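Local coordinates for polysaccharide deacetylase-like protein (Bacillus anthracis, PDB 4V33), which is a putative zinc-containing polysaccharide deacetylase required, with a second such protein, for osmotic stability and cell shape maintenance, at residues A[207-212]-A[243-249]; A[250-254]-A[291-295]. Where two conformers were deposited one is given. Numbering follows the deposited sequence.

Contact 1 of 2, residues A[207-212]-A[243-249]; sequences GMKNNM and GSLSTSD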
loop_
_atom_site.group_PDB
_atom_site.type_symbol
_atom_site.label_atom_id
_atom_site.label_comp_id
_atom_site.label_asym_id
_atom_site.label_seq_id
_atom_site.Cartn_x
_atom_site.Cartn_y
_atom_site.Cartn_z
ATOM N N GLY A 207 10.144 1.980 17.425
ATOM C CA GLY A 207 9.396 1.485 18.564
ATOM C C GLY A 207 9.595 2.320 19.816
ATOM O O GLY A 207 9.659 1.789 20.922
ATOM N N MET A 208 9.702 3.636 19.643
ATOM C CA MET A 208 9.750 4.533 20.789
ATOM C C MET A 208 8.443 4.483 21.576
ATOM O O MET A 208 7.357 4.355 20.998
ATOM C CB MET A 208 10.014 5.966 20.330
ATOM C CG MET A 208 11.415 6.164 19.802
ATOM S SD MET A 208 11.655 7.859 19.224
ATOM C CE MET A 208 11.695 7.579 17.463
ATOM N N LYS A 209 8.561 4.613 22.893
ATOM C CA LYS A 209 7.410 4.638 23.784
ATOM C C LYS A 209 6.416 5.717 23.364
ATOM O O LYS A 209 5.194 5.524 23.445
ATOM C CB LYS A 209 7.878 4.899 25.218
ATOM C CG LYS A 209 6.772 4.947 26.257
ATOM C CD LYS A 209 6.272 3.558 26.560
ATOM C CE LYS A 209 5.553 3.498 27.901
ATOM N NZ LYS A 209 5.247 2.087 28.252
ATOM N N ASN A 210 6.936 6.847 22.890
ATOM C CA ASN A 210 6.059 7.949 22.499
ATOM C C ASN A 210 5.133 7.606 21.336
ATOM O O ASN A 210 4.175 8.324 21.081
ATOM C CB ASN A 210 6.856 9.234 22.205
ATOM C CG ASN A 210 7.807 9.083 21.029
ATOM O OD1 ASN A 210 7.419 8.650 19.944
ATOM N ND2 ASN A 210 9.074 9.422 21.252
ATOM N N ASN A 211 5.398 6.503 20.642
ATOM C CA ASN A 211 4.488 6.096 19.575
ATOM C C ASN A 211 3.113 5.689 20.115
ATOM O O ASN A 211 2.146 5.600 19.359
ATOM C CB ASN A 211 5.095 4.993 18.705
ATOM C CG ASN A 211 6.139 5.521 17.718
ATOM O OD1 ASN A 211 6.498 4.837 16.770
ATOM N ND2 ASN A 211 6.628 6.734 17.941
ATOM N N MET A 212 3.011 5.474 21.424
ATOM C CA MET A 212 1.690 5.331 22.040
ATOM C C MET A 212 0.837 6.590 21.844
ATOM O O MET A 212 -0.391 6.504 21.823
ATOM C CB MET A 212 1.787 4.965 23.526
ATOM C CG MET A 212 2.283 3.543 23.776
ATOM S SD MET A 212 1.153 2.283 23.136
ATOM C CE MET A 212 -0.103 2.277 24.414
ATOM N N GLY A 243 12.287 3.890 27.462
ATOM C CA GLY A 243 12.132 4.724 26.283
ATOM C C GLY A 243 11.463 4.067 25.089
ATOM O O GLY A 243 11.180 4.743 24.096
ATOM N N SER A 244 11.236 2.751 25.168
ATOM C CA SER A 244 10.655 1.997 24.060
ATOM C C SER A 244 9.302 1.416 24.442
ATOM O O SER A 244 8.929 1.398 25.615
ATOM C CB SER A 244 11.586 0.850 23.644
ATOM O OG SER A 244 12.771 1.344 23.038
ATOM N N LEU A 245 8.572 0.938 23.440
ATOM C CA LEU A 245 7.320 0.221 23.681
ATOM C C LEU A 245 7.531 -1.001 24.561
ATOM O O LEU A 245 8.508 -1.739 24.401
ATOM C CB LEU A 245 6.707 -0.220 22.357
ATOM C CG LEU A 245 6.282 0.924 21.429
ATOM C CD1 LEU A 245 5.977 0.375 20.049
ATOM C CD2 LEU A 245 5.078 1.670 22.001
ATOM N N SER A 246 6.601 -1.210 25.485
ATOM C CA SER A 246 6.613 -2.392 26.324
ATOM C C SER A 246 5.861 -3.519 25.636
ATOM O O SER A 246 5.191 -3.311 24.620
ATOM C CB SER A 246 5.949 -2.093 27.665
ATOM O OG SER A 246 4.564 -1.808 27.488
ATOM N N THR A 247 5.967 -4.714 26.203
ATOM C CA THR A 247 5.205 -5.847 25.716
ATOM C C THR A 247 3.712 -5.536 25.784
ATOM O O THR A 247 2.977 -5.798 24.832
ATOM C CB THR A 247 5.535 -7.115 26.510
ATOM O OG1 THR A 247 6.889 -7.502 26.230
ATOM C CG2 THR A 247 4.594 -8.258 26.127
ATOM N N SER A 248 3.275 -4.938 26.889
ATOM C CA SER A 248 1.863 -4.584 27.024
ATOM C C SER A 248 1.435 -3.513 26.018
ATOM O O SER A 248 0.319 -3.570 25.502
ATOM C CB SER A 248 1.517 -4.174 28.460
ATOM O OG SER A 248 2.237 -3.026 28.863
ATOM N N ASP A 249 2.315 -2.552 25.730
ATOM C CA ASP A 249 2.022 -1.531 24.717
ATOM C C ASP A 249 1.798 -2.185 23.363
ATOM O O ASP A 249 0.835 -1.886 22.658
ATOM C CB ASP A 249 3.183 -0.541 24.554
ATOM C CG ASP A 249 3.351 0.380 25.740
ATOM O OD1 ASP A 249 2.382 0.592 26.492
ATOM O OD2 ASP A 249 4.470 0.904 25.909
HETATM O O HOH W 1 1.955 2.938 27.807
HETATM O O HOH W 2 9.647 7.582 23.870
#

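Contact 2 of 2, residues A[250-254]-A[291-295]; sequences IKEMV and ITGKP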
loop_
_atom_site.group_PDB
_atom_site.type_symbol
_atom_site.label_atom_id
_atom_site.label_comp_id
_atom_site.label_asym_id
_atom_site.label_seq_id
_atom_site.Cartn_x
_atom_site.Cartn_y
_atom_site.Cartn_z
ATOM N N ILE A 250 2.718 -3.065 22.987
ATOM C CA ILE A 250 2.631 -3.744 21.704
ATOM C C ILE A 250 1.350 -4.568 21.603
ATOM O O ILE A 250 0.678 -4.562 20.573
ATOM C CB ILE A 250 3.869 -4.632 21.474
ATOM C CG1 ILE A 250 5.084 -3.743 21.208
ATOM C CG2 ILE A 250 3.637 -5.592 20.314
ATOM C CD1 ILE A 250 6.404 -4.488 21.230
ATOM N N LYS A 251 1.004 -5.269 22.676
ATOM C CA LYS A 251 -0.203 -6.082 22.658
ATOM C C LYS A 251 -1.451 -5.212 22.497
ATOM O O LYS A 251 -2.364 -5.564 21.759
ATOM C CB LYS A 251 -0.277 -6.980 23.897
ATOM C CG LYS A 251 0.639 -8.204 23.802
ATOM C CD LYS A 251 0.668 -8.996 25.104
ATOM C CE LYS A 251 1.228 -10.400 24.899
ATOM N NZ LYS A 251 2.598 -10.393 24.310
ATOM N N GLU A 252 -1.470 -4.057 23.152
ATOM C CA GLU A 252 -2.587 -3.128 23.005
ATOM C C GLU A 252 -2.681 -2.621 21.562
ATOM O O GLU A 252 -3.768 -2.559 20.976
ATOM C CB GLU A 252 -2.427 -1.961 23.980
ATOM C CG GLU A 252 -3.629 -1.048 24.093
ATOM C CD GLU A 252 -3.460 -0.003 25.186
ATOM O OE1 GLU A 252 -2.560 -0.167 26.038
ATOM O OE2 GLU A 252 -4.227 0.980 25.193
ATOM N N MET A 253 -1.539 -2.269 20.986
ATOM C CA MET A 253 -1.497 -1.739 19.625
ATOM C C MET A 253 -1.952 -2.778 18.611
ATOM O O MET A 253 -2.721 -2.477 17.700
ATOM C CB MET A 253 -0.083 -1.263 19.292
ATOM C CG MET A 253 0.321 -0.022 20.061
ATOM S SD MET A 253 2.100 0.270 20.054
ATOM C CE MET A 253 2.301 0.961 18.422
ATOM N N VAL A 254 -1.478 -4.006 18.776
ATOM C CA VAL A 254 -1.853 -5.083 17.872
ATOM C C VAL A 254 -3.304 -5.528 18.081
ATOM O O VAL A 254 -4.056 -5.685 17.117
ATOM C CB VAL A 254 -0.888 -6.276 18.005
ATOM C CG1 VAL A 254 -1.410 -7.478 17.240
ATOM C CG2 VAL A 254 0.495 -5.879 17.510
ATOM N N ILE A 291 6.173 -12.348 20.377
ATOM C CA ILE A 291 5.581 -11.284 21.173
ATOM C C ILE A 291 4.187 -10.901 20.670
ATOM O O ILE A 291 3.254 -10.751 21.456
ATOM C CB ILE A 291 6.465 -10.026 21.164
ATOM C CG1 ILE A 291 7.823 -10.326 21.802
ATOM C CG2 ILE A 291 5.775 -8.883 21.893
ATOM C CD1 ILE A 291 8.822 -9.192 21.678
ATOM N N THR A 292 4.050 -10.744 19.357
ATOM C CA THR A 292 2.803 -10.232 18.786
ATOM C C THR A 292 1.776 -11.312 18.489
ATOM O O THR A 292 0.574 -11.037 18.442
ATOM C CB THR A 292 3.049 -9.482 17.469
ATOM O OG1 THR A 292 3.465 -10.420 16.467
ATOM C CG2 THR A 292 4.110 -8.389 17.645
ATOM N N GLY A 293 2.245 -12.536 18.259
ATOM C CA GLY A 293 1.363 -13.612 17.840
ATOM C C GLY A 293 0.875 -13.457 16.409
ATOM O O GLY A 293 -0.040 -14.164 15.976
ATOM N N LYS A 294 1.486 -12.531 15.676
ATOM C CA LYS A 294 1.132 -12.262 14.285
ATOM C C LYS A 294 2.386 -12.354 13.427
ATOM O O LYS A 294 3.491 -12.091 13.912
ATOM C CB LYS A 294 0.541 -10.853 14.149
ATOM C CG LYS A 294 -0.677 -10.590 15.006
ATOM C CD LYS A 294 -1.883 -11.347 14.500
ATOM C CE LYS A 294 -3.155 -10.834 15.159
ATOM N NZ LYS A 294 -4.356 -11.606 14.743
ATOM N N PRO A 295 2.227 -12.701 12.139
ATOM C CA PRO A 295 3.397 -12.830 11.264
ATOM C C PRO A 295 4.158 -11.522 11.090
ATOM O O PRO A 295 3.563 -10.436 11.040
ATOM C CB PRO A 295 2.787 -13.250 9.923
ATOM C CG PRO A 295 1.501 -13.914 10.292
ATOM C CD PRO A 295 0.988 -13.136 11.470
#

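Contact 1 of 2, residues A[207-212]-A[243-249]
A single beta bridge between Met208 and Ser244 joins two loops of the polysaccharide deacetylase domain, each leading into a helix: 211-221 after the first, 247-255 after the second. Gly243, at positive phi, offers its O to Lys209 N (2.9 Å), and water 2 bonds to the same carbonyl and to Asn210 N. Ser244 lies against the opposing backbone, its CA 3.3 Å from Gly207 O in a CA-H...O contact, while its CA-to-CB bond points away. Leu245 N completes the bridge by donating to Gly207 O (2.9 Å), and its side chain packs against the type I turn Met208-Asn211, with CG 3.6 Å from Met208 O and CD2 3.8 Å from Met212 CG. Gly207 follows the zinc ligand Asp206, and the side chain of Met208 is about 7 Å from the metal, so this loop borders the zinc site. Ser246 is the N-cap of helix 247-255 and forms a capping box with Asp249: Asp249 N donates to Ser246 OG (2.9 Å) and Ser246 N to Asp249 OD2 (3.0 Å). The Lys209 side chain, bent at chi2 (p), reaches this cap in a salt bridge, NZ to Asp249 OD2 at 2.7 Å, while water 1 donates to Asp249 OD1 at 2.7 Å.

Contact 2 of 2, residues A[250-254]-A[291-295]
One face of helix 247-255 meets the C-terminal end of helix 277-292 through Ile250, Lys251 and Val254. Ile250 (m, t) points toward the other helix and places CG2 3.9 Å from Thr292 CG2 and 4.2 Å from Ile291 CG2. One turn on, Val254, with chi1 t, also points across: its CG1 lies 3.9 Å from Lys294 CG and its CG2 4.4 Å from Thr292 CG2, so the aliphatic part of Lys294 extends the apolar surface. The CA-to-CB bond of Lys251 leaves sideways, but a chain that is m, t, t as far as chi3 and bends to p at chi4 carries NZ to within 3.0 Å of Ile291 O, a hydrogen bond to a carbonyl in the last turn of the helix. Thr292 has chi1 p, which sets its methyl against Ile250 and lets OG1 accept from Lys294 N at 3.0 Å. Gly293, with positive phi, takes the chain out of the helix. Met261 of strand 259-263 touches Ile250, Val254 and Thr292, so the sheet backs the contact. The C-terminal end of one helix, closed by an ST turn, thus packs against a neighbouring helix over a parallel sheet, within a polysaccharide deacetylase domain of barrel-like beta/alpha type.

In the fold
Contact 1 and contact 2 follow one another along the chain, their centres 12 Å apart on the same side of the molecule, and all four segments belong to the polysaccharide deacetylase domain. Helix 247-255 links them: its capped start belongs to contact 1 and its following turns to contact 2. Leu245 and Met212 pack on Met253, and Leu245 also meets Ile250, so the two contacts touch directly. Helix 247-255 thus lies between helices 211-221 and 277-292 and packs on strands 230-234 and 259-263 of the parallel sheet. Contact 1 begins directly after the zinc ligand Asp206, at the end of strand 199-206; helix 247-255 therefore ties the loop following this ligand to the end of helix 277-292.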